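Local structure of antigen 43 (Escherichia coli, 4KH3) at residues Phe375-Gly380 and Phe393-Gly398; Asp381-Thr386 and Gly398-Thr403. The protein probably mediates bacterial self-association as an autotransporter adhesin of the AIDA type, its alpha domains clumping cells in a Velcro-like manner during aggregation and biofilm formation. One frame throughout, in Å; residues are numbered along the deposited sequence.

Contact 1 of 2, residues Phe375-Gly380 and Phe393-Gly398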
ATOM      1  N   PHE A 375     -17.197 -14.790  -7.172  1.00 39.57           N
ATOM      2  CA  PHE A 375     -16.964 -15.764  -8.230  1.00 29.76           C
ATOM      3  C   PHE A 375     -17.673 -15.290  -9.479  1.00 28.54           C
ATOM      4  O   PHE A 375     -18.762 -14.719  -9.404  1.00 32.34           O
ATOM      5  CB  PHE A 375     -17.497 -17.132  -7.815  1.00 29.35           C
ATOM      6  CG  PHE A 375     -17.359 -18.195  -8.872  1.00 37.97           C
ATOM      7  CD1 PHE A 375     -16.137 -18.801  -9.113  1.00 34.57           C
ATOM      8  CD2 PHE A 375     -18.458 -18.605  -9.608  1.00 38.77           C
ATOM      9  CE1 PHE A 375     -16.018 -19.793 -10.074  1.00 37.99           C
ATOM     10  CE2 PHE A 375     -18.344 -19.594 -10.568  1.00 37.73           C
ATOM     11  CZ  PHE A 375     -17.124 -20.188 -10.802  1.00 37.13           C
ATOM     12  N   THR A 376     -17.040 -15.483 -10.627  1.00 28.90           N
ATOM     13  CA  THR A 376     -17.661 -15.118 -11.888  1.00 29.78           C
ATOM     14  C   THR A 376     -17.837 -16.382 -12.721  1.00 35.61           C
ATOM     15  O   THR A 376     -16.879 -17.102 -12.984  1.00 31.84           O
ATOM     16  CB  THR A 376     -16.836 -14.070 -12.646  1.00 32.15           C
ATOM     17  OG1 THR A 376     -16.536 -12.980 -11.772  1.00 35.02           O
ATOM     18  CG2 THR A 376     -17.597 -13.544 -13.857  1.00 29.96           C
ATOM     19  N   LEU A 377     -19.075 -16.672 -13.095  1.00 39.02           N
ATOM     20  CA  LEU A 377     -19.360 -17.840 -13.914  1.00 32.25           C
ATOM     21  C   LEU A 377     -19.416 -17.417 -15.367  1.00 33.80           C
ATOM     22  O   LEU A 377     -20.306 -16.661 -15.763  1.00 35.07           O
ATOM     23  CB  LEU A 377     -20.690 -18.454 -13.514  1.00 26.63           C
ATOM     24  CG  LEU A 377     -21.106 -19.659 -14.340  1.00 33.09           C
ATOM     25  CD1 LEU A 377     -20.133 -20.792 -14.099  1.00 30.80           C
ATOM     26  CD2 LEU A 377     -22.529 -20.071 -13.988  1.00 27.23           C
ATOM     27  N   ASN A 378     -18.462 -17.898 -16.157  1.00 33.95           N
ATOM     28  CA  ASN A 378     -18.413 -17.572 -17.582  1.00 44.95           C
ATOM     29  C   ASN A 378     -19.448 -18.327 -18.422  1.00 36.21           C
ATOM     30  O   ASN A 378     -19.950 -19.377 -18.013  1.00 32.28           O
ATOM     31  CB  ASN A 378     -17.006 -17.809 -18.139  1.00 41.18           C
ATOM     32  CG  ASN A 378     -15.959 -16.961 -17.447  1.00 43.41           C
ATOM     33  OD1 ASN A 378     -16.228 -15.829 -17.044  1.00 49.33           O
ATOM     34  ND2 ASN A 378     -14.759 -17.508 -17.300  1.00 37.73           N
ATOM     35  N   ALA A 379     -19.772 -17.764 -19.585  1.00 35.14           N
ATOM     36  CA  ALA A 379     -20.648 -18.425 -20.549  1.00 40.46           C
ATOM     37  C   ALA A 379     -20.169 -19.847 -20.827  1.00 32.95           C
ATOM     38  O   ALA A 379     -18.973 -20.087 -20.991  1.00 38.88           O
ATOM     39  CB  ALA A 379     -20.711 -17.622 -21.846  1.00 32.62           C
ATOM     40  N   GLY A 380     -21.103 -20.790 -20.848  1.00 40.51           N
ATOM     41  CA  GLY A 380     -20.779 -22.165 -21.174  1.00 33.63           C
ATOM     42  C   GLY A 380     -20.337 -22.997 -19.988  1.00 38.83           C
ATOM     43  O   GLY A 380     -20.184 -24.217 -20.097  1.00 33.92           O
ATOM     44  N   PHE A 393     -21.846 -13.464  -6.457  1.00 31.23           N
ATOM     45  CA  PHE A 393     -21.735 -14.425  -7.540  1.00 26.69           C
ATOM     46  C   PHE A 393     -22.251 -13.719  -8.767  1.00 28.05           C
ATOM     47  O   PHE A 393     -23.379 -13.223  -8.775  1.00 32.53           O
ATOM     48  CB  PHE A 393     -22.596 -15.650  -7.241  1.00 33.21           C
ATOM     49  CG  PHE A 393     -22.396 -16.796  -8.194  1.00 31.72           C
ATOM     50  CD1 PHE A 393     -22.685 -16.663  -9.550  1.00 29.82           C
ATOM     51  CD2 PHE A 393     -21.963 -18.023  -7.726  1.00 31.68           C
ATOM     52  CE1 PHE A 393     -22.524 -17.725 -10.420  1.00 31.12           C
ATOM     53  CE2 PHE A 393     -21.800 -19.089  -8.590  1.00 32.61           C
ATOM     54  CZ  PHE A 393     -22.082 -18.938  -9.940  1.00 27.00           C
ATOM     55  N   THR A 394     -21.415 -13.655  -9.793  1.00 29.96           N
ATOM     56  CA  THR A 394     -21.784 -13.038 -11.057  1.00 27.89           C
ATOM     57  C   THR A 394     -21.771 -14.114 -12.136  1.00 36.78           C
ATOM     58  O   THR A 394     -20.863 -14.946 -12.187  1.00 39.48           O
ATOM     59  CB  THR A 394     -20.805 -11.920 -11.444  1.00 32.93           C
ATOM     60  OG1 THR A 394     -20.734 -10.962 -10.381  1.00 33.23           O
ATOM     61  CG2 THR A 394     -21.255 -11.220 -12.728  1.00 31.38           C
ATOM     62  N   ALA A 395     -22.791 -14.113 -12.982  1.00 32.65           N
ATOM     63  CA  ALA A 395     -22.870 -15.079 -14.064  1.00 32.10           C
ATOM     64  C   ALA A 395     -23.096 -14.363 -15.393  1.00 32.32           C
ATOM     65  O   ALA A 395     -24.057 -13.616 -15.547  1.00 33.38           O
ATOM     66  CB  ALA A 395     -23.969 -16.090 -13.796  1.00 24.83           C
ATOM     67  N   ARG A 396     -22.198 -14.590 -16.346  1.00 29.74           N
ATOM     68  CA  ARG A 396     -22.321 -13.995 -17.669  1.00 38.37           C
ATOM     69  C   ARG A 396     -23.073 -14.952 -18.586  1.00 39.15           C
ATOM     70  O   ARG A 396     -23.359 -14.643 -19.744  1.00 46.33           O
ATOM     71  CB  ARG A 396     -20.936 -13.663 -18.229  1.00 40.77           C
ATOM     72  CG  ARG A 396     -20.077 -12.851 -17.264  1.00 46.52           C
ATOM     73  CD  ARG A 396     -19.144 -11.906 -17.997  1.00 69.09           C
ATOM     74  NE  ARG A 396     -18.150 -12.630 -18.780  1.00 78.62           N
ATOM     75  CZ  ARG A 396     -16.858 -12.692 -18.475  1.00 84.18           C
ATOM     76  NH1 ARG A 396     -16.394 -12.055 -17.404  1.00 70.63           N
ATOM     77  NH2 ARG A 396     -16.026 -13.381 -19.247  1.00 85.64           N
ATOM     78  N   GLY A 397     -23.399 -16.118 -18.039  1.00 36.70           N
ATOM     79  CA  GLY A 397     -24.189 -17.121 -18.725  1.00 31.16           C
ATOM     80  C   GLY A 397     -24.105 -18.394 -17.909  1.00 35.09           C
ATOM     81  O   GLY A 397     -24.129 -18.346 -16.679  1.00 35.84           O
ATOM     82  N   GLY A 398     -23.997 -19.533 -18.580  1.00 30.07           N
ATOM     83  CA  GLY A 398     -23.727 -20.779 -17.889  1.00 30.79           C
ATOM     84  C   GLY A 398     -24.892 -21.389 -17.133  1.00 33.28           C
ATOM     85  O   GLY A 398     -26.052 -21.028 -17.347  1.00 35.63           O
TER
HETATM   86  O   HOH W   1     -18.298 -11.809  -9.031  1.00 38.99           O
HETATM   87  O   HOH W   2     -18.276 -15.425 -20.666  1.00 42.74           O
HETATM   88  O   HOH W   3     -24.213 -19.882 -21.511  1.00 39.94           O

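Contact 2 of 2, residues Asp381-Thr386 and Gly398-Thr403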
ATOM      1  N   ASP A 381     -20.138 -22.353 -18.844  1.00 34.76           N
ATOM      2  CA  ASP A 381     -19.669 -23.083 -17.666  1.00 35.93           C
ATOM      3  C   ASP A 381     -20.775 -23.499 -16.680  1.00 32.23           C
ATOM      4  O   ASP A 381     -21.940 -23.147 -16.839  1.00 33.02           O
ATOM      5  CB  ASP A 381     -18.539 -22.315 -16.977  1.00 37.01           C
ATOM      6  CG  ASP A 381     -17.291 -22.227 -17.843  1.00 40.06           C
ATOM      7  OD1 ASP A 381     -17.071 -23.157 -18.646  1.00 48.16           O
ATOM      8  OD2 ASP A 381     -16.537 -21.238 -17.731  1.00 33.26           O
ATOM      9  N   THR A 382     -20.395 -24.275 -15.676  1.00 26.84           N
ATOM     10  CA  THR A 382     -21.339 -24.791 -14.705  1.00 33.18           C
ATOM     11  C   THR A 382     -20.810 -24.642 -13.275  1.00 35.17           C
ATOM     12  O   THR A 382     -19.674 -24.998 -12.985  1.00 40.29           O
ATOM     13  CB  THR A 382     -21.649 -26.276 -14.995  1.00 38.25           C
ATOM     14  OG1 THR A 382     -22.404 -26.375 -16.207  1.00 42.71           O
ATOM     15  CG2 THR A 382     -22.428 -26.923 -13.843  1.00 25.08           C
ATOM     16  N   ALA A 383     -21.639 -24.107 -12.387  1.00 31.57           N
ATOM     17  CA  ALA A 383     -21.302 -24.052 -10.974  1.00 32.26           C
ATOM     18  C   ALA A 383     -22.290 -24.908 -10.198  1.00 30.84           C
ATOM     19  O   ALA A 383     -23.500 -24.695 -10.275  1.00 36.87           O
ATOM     20  CB  ALA A 383     -21.324 -22.615 -10.474  1.00 27.05           C
ATOM     21  N   THR A 384     -21.766 -25.864  -9.440  1.00 30.16           N
ATOM     22  CA  THR A 384     -22.585 -26.864  -8.775  1.00 24.54           C
ATOM     23  C   THR A 384     -22.447 -26.776  -7.271  1.00 27.59           C
ATOM     24  O   THR A 384     -21.338 -26.768  -6.747  1.00 34.72           O
ATOM     25  CB  THR A 384     -22.163 -28.289  -9.217  1.00 31.15           C
ATOM     26  OG1 THR A 384     -22.319 -28.408 -10.634  1.00 33.75           O
ATOM     27  CG2 THR A 384     -23.010 -29.356  -8.529  1.00 21.04           C
ATOM     28  N   ASP A 385     -23.583 -26.722  -6.581  1.00 36.05           N
ATOM     29  CA  ASP A 385     -23.617 -26.718  -5.120  1.00 28.16           C
ATOM     30  C   ASP A 385     -22.920 -25.509  -4.498  1.00 32.72           C
ATOM     31  O   ASP A 385     -22.362 -25.599  -3.396  1.00 26.39           O
ATOM     32  CB  ASP A 385     -23.045 -28.023  -4.555  1.00 28.91           C
ATOM     33  CG  ASP A 385     -23.963 -29.209  -4.786  1.00 37.83           C
ATOM     34  OD1 ASP A 385     -25.195 -29.023  -4.758  1.00 47.41           O
ATOM     35  OD2 ASP A 385     -23.461 -30.330  -4.999  1.00 47.27           O
ATOM     36  N   THR A 386     -22.957 -24.377  -5.200  1.00 26.42           N
ATOM     37  CA  THR A 386     -22.439 -23.137  -4.640  1.00 26.83           C
ATOM     38  C   THR A 386     -23.260 -22.683  -3.432  1.00 36.80           C
ATOM     39  O   THR A 386     -24.497 -22.688  -3.467  1.00 31.98           O
ATOM     40  CB  THR A 386     -22.489 -22.008  -5.651  1.00 29.94           C
ATOM     41  OG1 THR A 386     -22.005 -22.467  -6.919  1.00 26.91           O
ATOM     42  CG2 THR A 386     -21.657 -20.835  -5.159  1.00 31.52           C
ATOM     43  N   GLY A 398     -23.997 -19.533 -18.580  1.00 30.07           N
ATOM     44  CA  GLY A 398     -23.727 -20.779 -17.889  1.00 30.79           C
ATOM     45  C   GLY A 398     -24.892 -21.389 -17.133  1.00 33.28           C
ATOM     46  O   GLY A 398     -26.052 -21.028 -17.347  1.00 35.63           O
ATOM     47  N   THR A 399     -24.572 -22.323 -16.238  1.00 34.43           N
ATOM     48  CA  THR A 399     -25.589 -23.113 -15.558  1.00 30.54           C
ATOM     49  C   THR A 399     -25.309 -23.228 -14.077  1.00 35.65           C
ATOM     50  O   THR A 399     -24.178 -23.499 -13.674  1.00 38.26           O
ATOM     51  CB  THR A 399     -25.657 -24.553 -16.128  1.00 32.59           C
ATOM     52  OG1 THR A 399     -26.005 -24.514 -17.518  1.00 40.02           O
ATOM     53  CG2 THR A 399     -26.674 -25.399 -15.361  1.00 24.07           C
ATOM     54  N   LEU A 400     -26.352 -23.036 -13.272  1.00 31.41           N
ATOM     55  CA  LEU A 400     -26.297 -23.316 -11.850  1.00 32.32           C
ATOM     56  C   LEU A 400     -26.855 -24.710 -11.656  1.00 30.72           C
ATOM     57  O   LEU A 400     -27.877 -25.054 -12.245  1.00 39.19           O
ATOM     58  CB  LEU A 400     -27.143 -22.303 -11.073  1.00 30.83           C
ATOM     59  CG  LEU A 400     -26.707 -20.857 -11.275  1.00 38.24           C
ATOM     60  CD1 LEU A 400     -27.695 -19.882 -10.638  1.00 25.63           C
ATOM     61  CD2 LEU A 400     -25.289 -20.658 -10.737  1.00 29.99           C
ATOM     62  N   ALA A 401     -26.197 -25.515 -10.832  1.00 25.75           N
ATOM     63  CA  ALA A 401     -26.602 -26.902 -10.666  1.00 27.22           C
ATOM     64  C   ALA A 401     -26.467 -27.358  -9.221  1.00 35.11           C
ATOM     65  O   ALA A 401     -25.846 -26.676  -8.400  1.00 36.93           O
ATOM     66  CB  ALA A 401     -25.802 -27.790 -11.588  1.00 25.93           C
ATOM     67  N   GLY A 402     -27.047 -28.512  -8.909  1.00 34.02           N
ATOM     68  CA  GLY A 402     -27.111 -28.971  -7.530  1.00 33.91           C
ATOM     69  C   GLY A 402     -27.957 -28.017  -6.706  1.00 40.86           C
ATOM     70  O   GLY A 402     -29.012 -27.553  -7.142  1.00 39.67           O
ATOM     71  N   THR A 403     -27.492 -27.706  -5.508  1.00 42.57           N
ATOM     72  CA  THR A 403     -28.208 -26.769  -4.659  1.00 38.09           C
ATOM     73  C   THR A 403     -27.427 -25.463  -4.549  1.00 35.72           C
ATOM     74  O   THR A 403     -26.396 -25.398  -3.880  1.00 35.33           O
ATOM     75  CB  THR A 403     -28.450 -27.354  -3.256  1.00 47.47           C
ATOM     76  OG1 THR A 403     -29.187 -28.579  -3.361  1.00 42.74           O
ATOM     77  CG2 THR A 403     -29.234 -26.380  -2.415  1.00 41.17           C
TER
HETATM   78  O   HOH W   4     -23.494 -23.614 -19.496  1.00 45.65           O
HETATM   79  O   HOH W   5     -26.970 -30.768  -4.324  1.00 46.50           O

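Contact 1 of 2, residues Phe375-Gly380 and Phe393-Gly398
Phe-375 and Phe-393 occupy matching positions on two successive turns of the beta-helix, stacked inside it while their strands pair in parallel. Three backbone hydrogen bonds join the turns. Thr-394 N donates to Phe-375 O (2.9 Å), Leu-377 N to Thr-394 O, and Arg-396 N to Leu-377 O (2.9 Å). Phe-375 O is gripped twice, for a water also donates to it at 3.0 Å and ties it to Thr-394 OG1; a threonine suits this outward position because its hydroxyl can hold that water. The other edges are paired too: Thr-376 bonds through its backbone to Ala-341 and Ser-343 on one side, Phe-393 to Ile-411 and Thr-413 on the other.

In the interior, both phenylalanines set CG anti to the backbone N (chi1 177° in Phe-375, -171° in Phe-393), and the side chains run side by side. The pair is an offset edge-to-face one, planes at 60°, with Phe-375 CD2 lying over the face of Phe-393 near its rim, 3.5 Å from Phe-393 CE2. Leu-377 CB packs on Phe-393 CE1 at 3.7 Å, and Ala-395 CB, on the same inward face, meets Leu-377 CB.

Outside, Asn-378 OD1 sits over one face of the Arg-396 guanidinium; the angle to Arg-396 NH2 is too poor for a hydrogen bond. Asn-378 ND2 has a weak bond to Asp-342, and Asn-378 N is bonded to Ser-343 OG. Gly-398 has a positive phi and lies beside Leu-377 CD2, where a CB would clash with that methyl; its N donates to another water at 3.0 Å.

Contact 2 of 2, residues Asp381-Thr386 and Gly398-Thr403
Asp-385 reaches across to Thr-403 at a bend of the beta-helix, where two stacked turns change direction after their parallel strands 382-384 and 399-401. Its backbone takes a left-handed conformation (phi 62°), which aspartate tolerates better than most residues. From CB, CG is set anti to the carbonyl carbon (chi1 -71°). CG comes 3.9 Å from Thr-403 N, with Gly-402 CA a little farther off. Beyond it OD1 accepts from Thr-403 N at 2.8 Å, met nearly along its C-O axis with the N-H almost straight at 172°. A carboxylate oxygen thus serves where a backbone carbonyl would continue the ladder.

Gly-402, which has no partner in the register, lets segment 398-403 pass close to the aspartate. Its phi is positive, and Gly-402 CA lies 3.4 Å from Asp-385 OD1, where a CB would run into that oxygen. Its own N is bound by Asp-422 of the next turn.

Before the bend, the donors come by turns from one segment and the other: Thr-399 N to Asp-381 O, Ala-383 N to Thr-399 O (2.9 Å), Ala-401 N to Ala-383 O, and Asp-385 N to Ala-401 O. The outward row carries beta-branched threonines, at ease in extended chain: Thr-382 lies alongside Thr-399, with Thr-382 OG1 3.7 Å from Thr-399 CB, and Thr-384 OG1 rests likewise on Ala-401 CB. Asp-381 OD2 is hydrogen-bonded to Ser-343 OG. Small Ala-383 lies next to Leu-400 in the inward row, with Leu-400 CD2 4.4 Å from Ala-383 CB.

The two contacts have centres about 10 Å apart and join the same pair of beta-helix turns on two successive faces. Their segments alternate along the chain: 375-380 leads directly into 381-386, and after the strand 382-389 the chain comes round to 393-398 and then 398-403, so Gly-398 belongs to both contacts. Inside the beta-helix the two turns share a core, where Phe-393 CZ from contact 1 packs against Leu-400 CD2 (3.7 Å) and Ala-383 CB (3.8 Å) of contact 2. Repeated turn upon turn, such pairing builds the elongated alpha domain, consistent with a stalk that presents an extended surface for self-association.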